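Local coordinates for protein putative regulator of transfer genes ArtA (Staphylococcus aureus subsp. aureus USA300, PDB 3GXQ) that binds DNA as a ribbon-helix-helix dimer and regulates plasmid transmission genes of staphylococci, at residues B[1-5]-B[6-10]; B[20-23]-B[24-28]; B[29-33]-B[34-38]; B[38-41]-B[42-46]. One frame throughout, in Å; residues are numbered along the deposited sequence.

Contact 1. Residues B[1-5]-B[6-10]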
loop_
_atom_site.group_PDB
_atom_site.type_symbol
_atom_site.label_atom_id
_atom_site.label_comp_id
_atom_site.label_asym_id
_atom_site.label_seq_id
_atom_site.Cartn_x
_atom_site.Cartn_y
_atom_site.Cartn_z
ATOM N N GLU B 1 -4.930 -24.279 -11.935
ATOM C CA GLU B 1 -3.952 -24.698 -12.968
ATOM C C GLU B 1 -2.590 -25.006 -12.344
ATOM O O GLU B 1 -2.414 -24.910 -11.131
ATOM C CB GLU B 1 -3.816 -23.611 -14.043
ATOM C CG GLU B 1 -2.759 -22.575 -13.740
ATOM C CD GLU B 1 -3.110 -21.205 -14.279
ATOM O OE1 GLU B 1 -3.693 -21.110 -15.386
ATOM O OE2 GLU B 1 -2.783 -20.216 -13.591
ATOM N N ASN B 2 -1.631 -25.347 -13.200
ATOM C CA ASN B 2 -0.286 -25.748 -12.792
ATOM C C ASN B 2 0.554 -24.901 -11.828
ATOM O O ASN B 2 0.901 -25.394 -10.744
ATOM C CB ASN B 2 0.537 -26.072 -14.045
ATOM C CG ASN B 2 -0.149 -27.092 -14.940
ATOM O OD1 ASN B 2 -1.247 -27.566 -14.637
ATOM N ND2 ASN B 2 0.494 -27.435 -16.048
ATOM N N SER B 3 0.892 -23.661 -12.194
ATOM C CA SER B 3 1.716 -22.839 -11.301
ATOM C C SER B 3 1.111 -22.831 -9.895
ATOM O O SER B 3 1.824 -22.812 -8.896
ATOM C CB SER B 3 1.864 -21.402 -11.825
ATOM O OG SER B 3 0.609 -20.771 -11.994
ATOM N N VAL B 4 -0.214 -22.869 -9.831
ATOM C CA VAL B 4 -0.931 -22.890 -8.564
ATOM C C VAL B 4 -0.463 -24.040 -7.667
ATOM O O VAL B 4 -0.175 -23.828 -6.486
ATOM C CB VAL B 4 -2.471 -22.993 -8.812
ATOM C CG1 VAL B 4 -3.156 -23.719 -7.669
ATOM C CG2 VAL B 4 -3.063 -21.600 -8.968
ATOM N N PHE B 5 -0.379 -25.245 -8.235
ATOM C CA PHE B 5 0.047 -26.439 -7.499
ATOM C C PHE B 5 1.438 -26.319 -6.887
ATOM O O PHE B 5 1.750 -26.978 -5.880
ATOM C CB PHE B 5 0.039 -27.670 -8.408
ATOM C CG PHE B 5 -1.335 -28.192 -8.722
ATOM C CD1 PHE B 5 -2.172 -28.656 -7.705
ATOM C CD2 PHE B 5 -1.793 -28.230 -10.035
ATOM C CE1 PHE B 5 -3.451 -29.154 -7.999
ATOM C CE2 PHE B 5 -3.066 -28.723 -10.341
ATOM C CZ PHE B 5 -3.896 -29.185 -9.319
ATOM N N PHE B 6 2.282 -25.492 -7.498
ATOM C CA PHE B 6 3.638 -25.315 -7.008
ATOM C C PHE B 6 3.795 -24.107 -6.090
ATOM O O PHE B 6 4.909 -23.704 -5.751
ATOM C CB PHE B 6 4.598 -25.259 -8.188
ATOM C CG PHE B 6 4.538 -26.491 -9.054
ATOM C CD1 PHE B 6 3.515 -26.659 -9.986
ATOM C CD2 PHE B 6 5.476 -27.511 -8.902
ATOM C CE1 PHE B 6 3.428 -27.826 -10.751
ATOM C CE2 PHE B 6 5.394 -28.683 -9.664
ATOM C CZ PHE B 6 4.369 -28.838 -10.588
ATOM N N GLY B 7 2.662 -23.544 -5.677
ATOM C CA GLY B 7 2.684 -22.427 -4.748
ATOM C C GLY B 7 2.564 -21.014 -5.272
ATOM O O GLY B 7 2.529 -20.073 -4.477
ATOM N N LYS B 8 2.500 -20.849 -6.588
ATOM C CA LYS B 8 2.382 -19.515 -7.167
ATOM C C LYS B 8 1.032 -18.893 -6.817
ATOM O O LYS B 8 -0.014 -19.415 -7.186
ATOM C CB LYS B 8 2.538 -19.573 -8.689
ATOM C CG LYS B 8 2.316 -18.238 -9.389
ATOM C CD LYS B 8 3.573 -17.747 -10.098
ATOM C CE LYS B 8 3.366 -16.380 -10.735
ATOM N NZ LYS B 8 4.671 -15.668 -10.874
ATOM N N LYS B 9 1.056 -17.769 -6.111
ATOM C CA LYS B 9 -0.183 -17.111 -5.725
ATOM C C LYS B 9 -0.646 -15.970 -6.629
ATOM O O LYS B 9 0.104 -15.055 -6.942
ATOM C CB LYS B 9 -0.082 -16.603 -4.287
ATOM C CG LYS B 9 -0.179 -17.694 -3.233
ATOM C CD LYS B 9 -0.240 -17.091 -1.830
ATOM C CE LYS B 9 -0.496 -18.155 -0.764
ATOM N NZ LYS B 9 -0.612 -17.565 0.608
ATOM N N LYS B 10 -1.907 -16.040 -7.035
ATOM C CA LYS B 10 -2.523 -15.019 -7.874
ATOM C C LYS B 10 -2.680 -13.737 -7.061
ATOM O O LYS B 10 -3.214 -13.771 -5.961
ATOM C CB LYS B 10 -3.906 -15.487 -8.324
ATOM C CG LYS B 10 -4.700 -16.186 -7.214
ATOM C CD LYS B 10 -6.197 -15.997 -7.398
ATOM C CE LYS B 10 -6.967 -17.169 -6.830
ATOM N NZ LYS B 10 -8.424 -16.981 -7.050
#

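Contact 2. Residues B[20-23]-B[24-28]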
loop_
_atom_site.group_PDB
_atom_site.type_symbol
_atom_site.label_atom_id
_atom_site.label_comp_id
_atom_site.label_asym_id
_atom_site.label_seq_id
_atom_site.Cartn_x
_atom_site.Cartn_y
_atom_site.Cartn_z
ATOM N N PRO B 20 -2.226 13.075 -2.345
ATOM C CA PRO B 20 -1.431 13.316 -3.556
ATOM C C PRO B 20 0.071 13.380 -3.307
ATOM O O PRO B 20 0.877 12.978 -4.147
ATOM C CB PRO B 20 -2.002 14.630 -4.093
ATOM C CG PRO B 20 -2.615 15.281 -2.872
ATOM C CD PRO B 20 -3.248 14.117 -2.169
ATOM N N ASP B 21 0.437 13.885 -2.137
ATOM C CA ASP B 21 1.834 13.997 -1.744
ATOM C C ASP B 21 2.453 12.607 -1.550
ATOM O O ASP B 21 3.596 12.361 -1.928
ATOM C CB ASP B 21 1.940 14.808 -0.443
ATOM C CG ASP B 21 0.872 14.414 0.584
ATOM O OD1 ASP B 21 -0.328 14.676 0.334
ATOM O OD2 ASP B 21 1.228 13.831 1.631
ATOM N N MET B 22 1.691 11.690 -0.971
ATOM C CA MET B 22 2.209 10.349 -0.754
ATOM C C MET B 22 2.342 9.599 -2.064
ATOM O O MET B 22 3.285 8.835 -2.255
ATOM C CB MET B 22 1.306 9.571 0.206
ATOM C CG MET B 22 1.722 8.112 0.428
ATOM S SD MET B 22 0.896 7.329 1.850
ATOM C CE MET B 22 -0.674 7.121 1.232
ATOM N N LYS B 23 1.403 9.821 -2.979
ATOM C CA LYS B 23 1.478 9.133 -4.254
ATOM C C LYS B 23 2.697 9.603 -5.020
ATOM O O LYS B 23 3.404 8.792 -5.616
ATOM C CB LYS B 23 0.213 9.347 -5.081
ATOM C CG LYS B 23 0.257 8.600 -6.415
ATOM C CD LYS B 23 -1.125 8.352 -7.014
ATOM C CE LYS B 23 -1.033 7.496 -8.279
ATOM N NZ LYS B 23 -2.384 7.161 -8.810
ATOM N N ASP B 24 2.949 10.911 -5.005
ATOM C CA ASP B 24 4.123 11.455 -5.687
ATOM C C ASP B 24 5.369 10.784 -5.130
ATOM O O ASP B 24 6.353 10.583 -5.853
ATOM C CB ASP B 24 4.246 12.974 -5.480
ATOM C CG ASP B 24 3.114 13.734 -6.117
ATOM O OD1 ASP B 24 2.716 13.376 -7.244
ATOM O OD2 ASP B 24 2.615 14.694 -5.508
ATOM N N GLU B 25 5.325 10.429 -3.847
ATOM C CA GLU B 25 6.475 9.801 -3.207
ATOM C C GLU B 25 6.606 8.348 -3.573
ATOM O O GLU B 25 7.721 7.823 -3.657
ATOM C CB GLU B 25 6.385 9.952 -1.697
ATOM C CG GLU B 25 7.112 11.165 -1.156
ATOM C CD GLU B 25 6.642 11.536 0.235
ATOM O OE1 GLU B 25 6.477 10.624 1.073
ATOM O OE2 GLU B 25 6.444 12.744 0.497
ATOM N N ILE B 26 5.471 7.689 -3.794
ATOM C CA ILE B 26 5.503 6.283 -4.179
ATOM C C ILE B 26 6.003 6.252 -5.616
ATOM O O ILE B 26 6.764 5.372 -5.998
ATOM C CB ILE B 26 4.108 5.622 -4.079
ATOM C CG1 ILE B 26 3.616 5.667 -2.621
ATOM C CG2 ILE B 26 4.189 4.174 -4.548
ATOM C CD1 ILE B 26 2.198 5.206 -2.436
ATOM N N ILE B 27 5.587 7.238 -6.402
ATOM C CA ILE B 27 5.997 7.333 -7.794
ATOM C C ILE B 27 7.502 7.637 -7.914
ATOM O O ILE B 27 8.197 7.041 -8.749
ATOM C CB ILE B 27 5.186 8.400 -8.536
ATOM C CG1 ILE B 27 3.764 7.878 -8.793
ATOM C CG2 ILE B 27 5.890 8.781 -9.825
ATOM C CD1 ILE B 27 2.828 8.931 -9.390
ATOM N N LYS B 28 8.015 8.545 -7.088
ATOM C CA LYS B 28 9.432 8.852 -7.150
ATOM C C LYS B 28 10.220 7.585 -6.823
ATOM O O LYS B 28 11.253 7.340 -7.424
ATOM C CB LYS B 28 9.791 9.970 -6.171
ATOM C CG LYS B 28 11.270 10.345 -6.159
ATOM C CD LYS B 28 11.505 11.616 -5.352
ATOM C CE LYS B 28 10.793 12.816 -5.978
ATOM N NZ LYS B 28 11.419 13.277 -7.260
HETATM O O HOH W 1 6.246 13.981 -2.070
#

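Contact 3. Residues B[29-33]-B[34-38]. With nucleotides of chain D.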
loop_
_atom_site.group_PDB
_atom_site.type_symbol
_atom_site.label_atom_id
_atom_site.label_comp_id
_atom_site.label_asym_id
_atom_site.label_seq_id
_atom_site.Cartn_x
_atom_site.Cartn_y
_atom_site.Cartn_z
ATOM N N TYR B 29 9.729 6.775 -5.884
ATOM C CA TYR B 29 10.406 5.523 -5.514
ATOM C C TYR B 29 10.331 4.519 -6.671
ATOM O O TYR B 29 11.277 3.781 -6.932
ATOM C CB TYR B 29 9.756 4.899 -4.267
ATOM C CG TYR B 29 10.396 3.592 -3.805
ATOM C CD1 TYR B 29 11.433 3.587 -2.875
ATOM C CD2 TYR B 29 9.981 2.366 -4.320
ATOM C CE1 TYR B 29 12.042 2.393 -2.473
ATOM C CE2 TYR B 29 10.586 1.165 -3.927
ATOM C CZ TYR B 29 11.616 1.185 -3.004
ATOM O OH TYR B 29 12.226 -0.001 -2.624
ATOM N N ALA B 30 9.193 4.492 -7.356
ATOM C CA ALA B 30 8.997 3.587 -8.481
ATOM C C ALA B 30 9.971 3.962 -9.600
ATOM O O ALA B 30 10.543 3.102 -10.273
ATOM C CB ALA B 30 7.553 3.673 -8.973
ATOM N N GLN B 31 10.164 5.259 -9.788
ATOM C CA GLN B 31 11.082 5.744 -10.803
ATOM C C GLN B 31 12.524 5.330 -10.488
ATOM O O GLN B 31 13.227 4.799 -11.350
ATOM C CB GLN B 31 10.983 7.268 -10.906
ATOM C CG GLN B 31 9.688 7.759 -11.521
ATOM C CD GLN B 31 9.526 9.255 -11.397
ATOM O OE1 GLN B 31 10.374 9.934 -10.809
ATOM N NE2 GLN B 31 8.428 9.784 -11.943
ATOM N N GLU B 32 12.946 5.544 -9.247
ATOM C CA GLU B 32 14.301 5.216 -8.812
ATOM C C GLU B 32 14.581 3.716 -8.709
ATOM O O GLU B 32 15.708 3.270 -8.966
ATOM C CB GLU B 32 14.567 5.865 -7.450
ATOM C CG GLU B 32 14.408 7.384 -7.441
ATOM C CD GLU B 32 14.231 7.949 -6.039
ATOM O OE1 GLU B 32 14.019 9.173 -5.909
ATOM O OE2 GLU B 32 14.300 7.167 -5.065
ATOM N N LYS B 33 13.557 2.941 -8.356
ATOM C CA LYS B 33 13.737 1.508 -8.166
ATOM C C LYS B 33 13.012 0.520 -9.068
ATOM O O LYS B 33 13.562 -0.530 -9.366
ATOM C CB LYS B 33 13.392 1.135 -6.715
ATOM C CG LYS B 33 14.391 1.596 -5.668
ATOM C CD LYS B 33 15.725 0.884 -5.818
ATOM C CE LYS B 33 16.714 1.345 -4.766
ATOM N NZ LYS B 33 16.977 2.805 -4.895
ATOM N N ASP B 34 11.797 0.822 -9.507
ATOM C CA ASP B 34 11.071 -0.173 -10.282
ATOM C C ASP B 34 10.677 0.149 -11.698
ATOM O O ASP B 34 9.647 -0.332 -12.165
ATOM C CB ASP B 34 9.816 -0.564 -9.528
ATOM C CG ASP B 34 10.048 -0.675 -8.039
ATOM O OD1 ASP B 34 10.714 -1.629 -7.593
ATOM O OD2 ASP B 34 9.569 0.208 -7.306
ATOM N N PHE B 35 11.488 0.934 -12.396
ATOM C CA PHE B 35 11.167 1.297 -13.769
ATOM C C PHE B 35 9.755 1.842 -13.887
ATOM O O PHE B 35 9.017 1.503 -14.809
ATOM C CB PHE B 35 11.364 0.093 -14.684
ATOM C CG PHE B 35 12.815 -0.237 -14.927
ATOM C CD1 PHE B 35 13.217 -1.548 -15.157
ATOM C CD2 PHE B 35 13.775 0.771 -14.943
ATOM C CE1 PHE B 35 14.557 -1.850 -15.395
ATOM C CE2 PHE B 35 15.121 0.479 -15.182
ATOM C CZ PHE B 35 15.512 -0.834 -15.410
ATOM N N ASP B 36 9.405 2.694 -12.926
ATOM C CA ASP B 36 8.116 3.361 -12.875
ATOM C C ASP B 36 6.909 2.452 -12.664
ATOM O O ASP B 36 5.787 2.876 -12.867
ATOM C CB ASP B 36 7.932 4.219 -14.135
ATOM C CG ASP B 36 7.229 5.534 -13.846
ATOM O OD1 ASP B 36 7.072 5.853 -12.650
ATOM O OD2 ASP B 36 6.846 6.258 -14.791
ATOM N N ASN B 37 7.137 1.206 -12.256
ATOM C CA ASN B 37 6.017 0.293 -11.989
ATOM C C ASN B 37 5.509 0.624 -10.584
ATOM O O ASN B 37 6.009 0.098 -9.590
ATOM C CB ASN B 37 6.450 -1.179 -12.037
ATOM C CG ASN B 37 5.273 -2.126 -11.862
ATOM O OD1 ASN B 37 4.299 -1.784 -11.183
ATOM N ND2 ASN B 37 5.353 -3.320 -12.462
ATOM N N VAL B 38 4.534 1.522 -10.518
ATOM C CA VAL B 38 3.967 1.981 -9.254
ATOM C C VAL B 38 3.452 0.861 -8.366
ATOM O O VAL B 38 3.674 0.883 -7.158
ATOM C CB VAL B 38 2.832 3.001 -9.493
ATOM C CG1 VAL B 38 2.175 3.373 -8.187
ATOM C CG2 VAL B 38 3.400 4.231 -10.177
ATOM P P DT D 4 1.621 0.703 -12.719
ATOM O OP1 DT D 4 2.867 1.460 -12.933
ATOM O OP2 DT D 4 1.264 0.236 -11.364
ATOM O "O5'" DT D 4 0.429 1.607 -13.228
ATOM C "C5'" DT D 4 -0.600 1.037 -14.004
ATOM C "C4'" DT D 4 -1.510 2.111 -14.532
ATOM O "O4'" DT D 4 -2.729 1.428 -14.894
ATOM C "C3'" DT D 4 -1.919 3.130 -13.472
ATOM O "O3'" DT D 4 -2.182 4.397 -14.099
ATOM C "C2'" DT D 4 -3.126 2.479 -12.822
ATOM C "C1'" DT D 4 -3.766 1.731 -13.979
ATOM N N1 DT D 4 -4.454 0.468 -13.642
ATOM C C2 DT D 4 -5.497 0.095 -14.459
ATOM O O2 DT D 4 -5.839 0.740 -15.434
ATOM N N3 DT D 4 -6.130 -1.066 -14.098
ATOM C C4 DT D 4 -5.830 -1.881 -13.035
ATOM O O4 DT D 4 -6.502 -2.892 -12.844
ATOM C C5 DT D 4 -4.706 -1.442 -12.215
ATOM C C7 DT D 4 -4.291 -2.273 -11.040
ATOM C C6 DT D 4 -4.086 -0.303 -12.557
ATOM P P DA D 3 1.893 -5.622 -11.598
ATOM O OP1 DA D 3 3.307 -5.382 -11.236
ATOM O OP2 DA D 3 0.885 -5.809 -10.542
ATOM O "O5'" DA D 3 1.352 -4.454 -12.528
ATOM C "C5'" DA D 3 1.946 -4.223 -13.794
ATOM C "C4'" DA D 3 1.513 -2.889 -14.351
ATOM O "O4'" DA D 3 0.240 -3.037 -15.032
ATOM C "C3'" DA D 3 1.263 -1.854 -13.250
ATOM O "O3'" DA D 3 1.583 -0.545 -13.731
ATOM C "C2'" DA D 3 -0.217 -2.042 -12.942
ATOM C "C1'" DA D 3 -0.778 -2.346 -14.323
ATOM N N9 DA D 3 -2.019 -3.119 -14.407
ATOM C C8 DA D 3 -2.497 -4.065 -13.539
ATOM N N7 DA D 3 -3.662 -4.563 -13.888
ATOM C C5 DA D 3 -3.970 -3.903 -15.068
ATOM C C6 DA D 3 -5.079 -3.983 -15.947
ATOM N N6 DA D 3 -6.129 -4.794 -15.757
ATOM N N1 DA D 3 -5.070 -3.189 -17.039
ATOM C C2 DA D 3 -4.024 -2.374 -17.230
ATOM N N3 DA D 3 -2.932 -2.210 -16.483
ATOM C C4 DA D 3 -2.966 -3.013 -15.403
HETATM O O HOH W 2 14.347 2.287 -11.775
#

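Contact 4. Residues B[38-41]-B[42-46]. With nucleotides of chain D.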
loop_
_atom_site.group_PDB
_atom_site.type_symbol
_atom_site.label_atom_id
_atom_site.label_comp_id
_atom_site.label_asym_id
_atom_site.label_seq_id
_atom_site.Cartn_x
_atom_site.Cartn_y
_atom_site.Cartn_z
ATOM N N VAL B 38 4.534 1.522 -10.518
ATOM C CA VAL B 38 3.967 1.981 -9.254
ATOM C C VAL B 38 3.452 0.861 -8.366
ATOM O O VAL B 38 3.674 0.883 -7.158
ATOM C CB VAL B 38 2.832 3.001 -9.493
ATOM C CG1 VAL B 38 2.175 3.373 -8.187
ATOM C CG2 VAL B 38 3.400 4.231 -10.177
ATOM N N SER B 39 2.761 -0.110 -8.961
ATOM C CA SER B 39 2.235 -1.254 -8.213
ATOM C C SER B 39 3.363 -2.006 -7.494
ATOM O O SER B 39 3.221 -2.387 -6.327
ATOM C CB SER B 39 1.513 -2.232 -9.156
ATOM O OG SER B 39 0.353 -1.649 -9.738
ATOM N N GLN B 40 4.477 -2.231 -8.191
ATOM C CA GLN B 40 5.603 -2.949 -7.602
ATOM C C GLN B 40 6.262 -2.139 -6.483
ATOM O O GLN B 40 6.712 -2.699 -5.492
ATOM C CB GLN B 40 6.627 -3.299 -8.683
ATOM C CG GLN B 40 7.932 -3.907 -8.176
ATOM C CD GLN B 40 8.773 -4.506 -9.296
ATOM O OE1 GLN B 40 9.969 -4.757 -9.121
ATOM N NE2 GLN B 40 8.148 -4.755 -10.451
ATOM N N ALA B 41 6.317 -0.824 -6.647
ATOM C CA ALA B 41 6.897 0.046 -5.637
ATOM C C ALA B 41 5.986 0.002 -4.404
ATOM O O ALA B 41 6.465 -0.089 -3.279
ATOM C CB ALA B 41 7.015 1.476 -6.178
ATOM N N GLY B 42 4.675 0.044 -4.637
ATOM C CA GLY B 42 3.717 -0.019 -3.550
ATOM C C GLY B 42 3.828 -1.302 -2.731
ATOM O O GLY B 42 3.660 -1.277 -1.519
ATOM N N ARG B 43 4.103 -2.427 -3.391
ATOM C CA ARG B 43 4.257 -3.713 -2.704
ATOM C C ARG B 43 5.492 -3.711 -1.806
ATOM O O ARG B 43 5.416 -4.114 -0.644
ATOM C CB ARG B 43 4.409 -4.858 -3.711
ATOM C CG ARG B 43 3.115 -5.468 -4.201
ATOM C CD ARG B 43 3.379 -6.420 -5.361
ATOM N NE ARG B 43 2.444 -6.092 -6.420
ATOM C CZ ARG B 43 2.757 -5.923 -7.693
ATOM N NH1 ARG B 43 4.007 -6.066 -8.117
ATOM N NH2 ARG B 43 1.804 -5.551 -8.524
ATOM N N GLU B 44 6.626 -3.276 -2.359
ATOM C CA GLU B 44 7.885 -3.216 -1.620
ATOM C C GLU B 44 7.752 -2.276 -0.423
ATOM O O GLU B 44 8.216 -2.574 0.672
ATOM C CB GLU B 44 9.019 -2.725 -2.528
ATOM C CG GLU B 44 9.107 -3.444 -3.865
ATOM C CD GLU B 44 10.208 -2.898 -4.767
ATOM O OE1 GLU B 44 10.371 -1.658 -4.826
ATOM O OE2 GLU B 44 10.901 -3.708 -5.427
ATOM N N ILE B 45 7.111 -1.138 -0.644
ATOM C CA ILE B 45 6.906 -0.153 0.404
ATOM C C ILE B 45 5.980 -0.704 1.476
ATOM O O ILE B 45 6.266 -0.614 2.668
ATOM C CB ILE B 45 6.321 1.129 -0.190
ATOM C CG1 ILE B 45 7.348 1.732 -1.153
ATOM C CG2 ILE B 45 5.942 2.118 0.915
ATOM C CD1 ILE B 45 6.810 2.885 -1.990
ATOM N N LEU B 46 4.868 -1.287 1.052
ATOM C CA LEU B 46 3.930 -1.856 1.997
ATOM C C LEU B 46 4.607 -2.945 2.831
ATOM O O LEU B 46 4.375 -3.056 4.033
ATOM C CB LEU B 46 2.715 -2.434 1.260
ATOM C CG LEU B 46 1.640 -1.430 0.827
ATOM C CD1 LEU B 46 0.638 -2.097 -0.099
ATOM C CD2 LEU B 46 0.931 -0.879 2.054
ATOM P P DT D 4 1.621 0.703 -12.719
ATOM O OP1 DT D 4 2.867 1.460 -12.933
ATOM O OP2 DT D 4 1.264 0.236 -11.364
ATOM O "O5'" DT D 4 0.429 1.607 -13.228
ATOM C "C5'" DT D 4 -0.600 1.037 -14.004
ATOM C "C4'" DT D 4 -1.510 2.111 -14.532
ATOM O "O4'" DT D 4 -2.729 1.428 -14.894
ATOM C "C3'" DT D 4 -1.919 3.130 -13.472
ATOM O "O3'" DT D 4 -2.182 4.397 -14.099
ATOM C "C2'" DT D 4 -3.126 2.479 -12.822
ATOM C "C1'" DT D 4 -3.766 1.731 -13.979
ATOM N N1 DT D 4 -4.454 0.468 -13.642
ATOM C C2 DT D 4 -5.497 0.095 -14.459
ATOM O O2 DT D 4 -5.839 0.740 -15.434
ATOM N N3 DT D 4 -6.130 -1.066 -14.098
ATOM C C4 DT D 4 -5.830 -1.881 -13.035
ATOM O O4 DT D 4 -6.502 -2.892 -12.844
ATOM C C5 DT D 4 -4.706 -1.442 -12.215
ATOM C C7 DT D 4 -4.291 -2.273 -11.040
ATOM C C6 DT D 4 -4.086 -0.303 -12.557
ATOM P P DA D 3 1.893 -5.622 -11.598
ATOM O OP1 DA D 3 3.307 -5.382 -11.236
ATOM O OP2 DA D 3 0.885 -5.809 -10.542
ATOM O "O5'" DA D 3 1.352 -4.454 -12.528
ATOM C "C5'" DA D 3 1.946 -4.223 -13.794
ATOM C "C4'" DA D 3 1.513 -2.889 -14.351
ATOM O "O4'" DA D 3 0.240 -3.037 -15.032
ATOM C "C3'" DA D 3 1.263 -1.854 -13.250
ATOM O "O3'" DA D 3 1.583 -0.545 -13.731
ATOM C "C2'" DA D 3 -0.217 -2.042 -12.942
ATOM C "C1'" DA D 3 -0.778 -2.346 -14.323
ATOM N N9 DA D 3 -2.019 -3.119 -14.407
ATOM C C8 DA D 3 -2.497 -4.065 -13.539
ATOM N N7 DA D 3 -3.662 -4.563 -13.888
ATOM C C5 DA D 3 -3.970 -3.903 -15.068
ATOM C C6 DA D 3 -5.079 -3.983 -15.947
ATOM N N6 DA D 3 -6.129 -4.794 -15.757
ATOM N N1 DA D 3 -5.070 -3.189 -17.039
ATOM C C2 DA D 3 -4.024 -2.374 -17.230
ATOM N N3 DA D 3 -2.932 -2.210 -16.483
ATOM C C4 DA D 3 -2.966 -3.013 -15.403
#

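Contact 1. Residues B[1-5]-B[6-10]
Backbone NH groups of Phe6, Gly7 and Lys8 fold back onto the carbonyls of Ser3 and Val4 in a Schellman motif that ends a short, weakly bonded helix spanning roughly residues 2-5. Two bonds define it: Lys8 N to Ser3 O at 3.1 Å and Gly7 N to Val4 O at 3.0 Å, with Gly7 at positive phi (98°) as the C-prime residue. Ser3 O also accepts from Phe6 N, at 136° a more bent bond, and its two donors arrive from opposite faces of the carbonyl plane.

Apolar contacts are few. Lys8 lays its CB against Ser3 CB at 3.7 Å, while the rest of its chain leads away, and Phe5 CB packs on Phe6 CD1 at 3.9 Å. All of this lies on the surface, outside the ribbon-helix-helix core; further on, Lys9 forms a salt bridge with Asp21 of the second subunit. The Phe6 ring presents its edge to the helix, bringing CD1 to 3.0 Å from Asn2 O.

Contact 2. Residues B[20-23]-B[24-28]
Met22 and Ile26, one helical turn apart, run alongside each other in the same direction, with Met22 CG 4.1 Å from Ile26 CD1. The Ile26 CG1 branch sits anti to its carbonyl carbon (chi1 -62°), which brings CG1 to 3.2 Å from Met22 O; the extended chi2 then takes CD1 on to Met22 CG. Lys23 and Ile27 meet differently: their side chains cross at an angle, and the contact is made by the aliphatic root of the lysine, CG to Ile27 CD1 at 3.9 Å. The lysine chain then runs out extended, and its NZ is hydrogen-bonded to Ser13 O of the second subunit.

These pairs belong to the first turns of helix 20-33, the first long helix of the ribbon-helix-helix fold. Ile26 and Ile27 face helix 38-53, whereas Met22 packs on Arg43 of the second subunit. The backbone evidence for the helix is an i to i+4 series; its Ile27 N to Lys23 O bond, 2.8 Å long, is nearly collinear with the carbonyl.

On the polar side, Glu25 reaches back along the helix without touching the Asp21 carboxylate. A water donates to both Asp21 O and Glu25 OE2, the latter at 2.9 Å, and so bridges backbone and side chain across this turn.

Contact 3. Residues B[29-33]-B[34-38]
Ala30 O receives two backbone NH groups from the chain reversal after helix 20-33: Asp34 N at 2.7 Å and Asp36 N at 2.9 Å, from opposite faces of the carbonyl plane. On this tight side Ala30 CB fits against Asn37 O at 3.9 Å, and the buried Asp34 side chain crosses the Tyr29 ring obliquely, OD2 3.7 Å from CE2. A type I' turn from Asp34 to Asn37 is closed by Asn37 N on Asp34 O.

The outer side is looser. There the Gln31 chain lies alongside that of Asp36, CG 3.4 Å from Asp36 OD1, while a water accepts from Phe35 N and donates to Gln31 O at 2.8 Å.

Asn37, its CG anti to the backbone N (chi1 -176°), links the turn to DNA and helix 38-53: ND2 bonds OP1 of DA3 of chain D, and OD1 caps Gln40 N. In this ribbon-helix-helix fold Tyr29, Ala30 and Asp34 rest on Ala41 of helix 38-53, and Val38 meets Leu14 in the strand of the second subunit.

Contact 4. Residues B[38-41]-B[42-46]
Gly42, Arg43, Glu44 and Ile45 each donate their backbone NH to the carbonyl four residues earlier, from Val38 O through Ala41 O, marking 38-46 as regular alpha-helix. The Gly42 N to Val38 O bond is 2.8 Å with an angle of 160° at the hydrogen. This is the start of helix 38-53, the second long helix of the ribbon-helix-helix fold, and its first turn directs NH groups at DNA: Val38 N bonds OP1 of DT4 of chain D at 2.9 Å, and Ser39 N bonds OP2 of the same nucleotide at 2.9 Å. Ser39 OG donates to OP2 too, at 2.7 Å, placed there with OG anti to the carbonyl carbon (chi1 -65°), so two successive NH groups and a hydroxyl hold one phosphate.

Arg43 folds back along the helix, bending at chi3, so that Ser39 O lies 3.7 Å from the guanidinium plane, over the centre of one face. Its edge is turned to the phosphate of DA3 of chain D, and NH1 bonds OP1 there at 3.3 Å, while NE is held by Leu17 O of the second subunit. Farther round, Gln40 and Glu44 cross with amide and carboxylate planes 82° apart, and Ile45 CD1 comes within 3.3 Å of Ala41 O.

Two successive phosphates are therefore met by the helix start and an arginine; the helix dipole and the guanidinium charge would both favour anchoring the DNA backbone.

How the contacts relate
From the N terminus, contact 1 ends the short helix 2-5 and lies apart from the rest, its centre about 22 Å or more from every other contact centre. Strand 12-18 follows, and then contacts 2, 3 and 4 run in series without nesting or crossing. Contact 2 is internal to helix 20-33, contact 3 closes the turn leaving that helix, and contact 4, sharing Val38 with contact 3, starts helix 38-53. Their centres lie about 9 to 11 Å apart. Ile27 CG1 meets Val38 CG2 and Ile26 CG2 meets Ile45 CD1, both at 3.9 Å, joining the helices. All four contacts touch the second subunit.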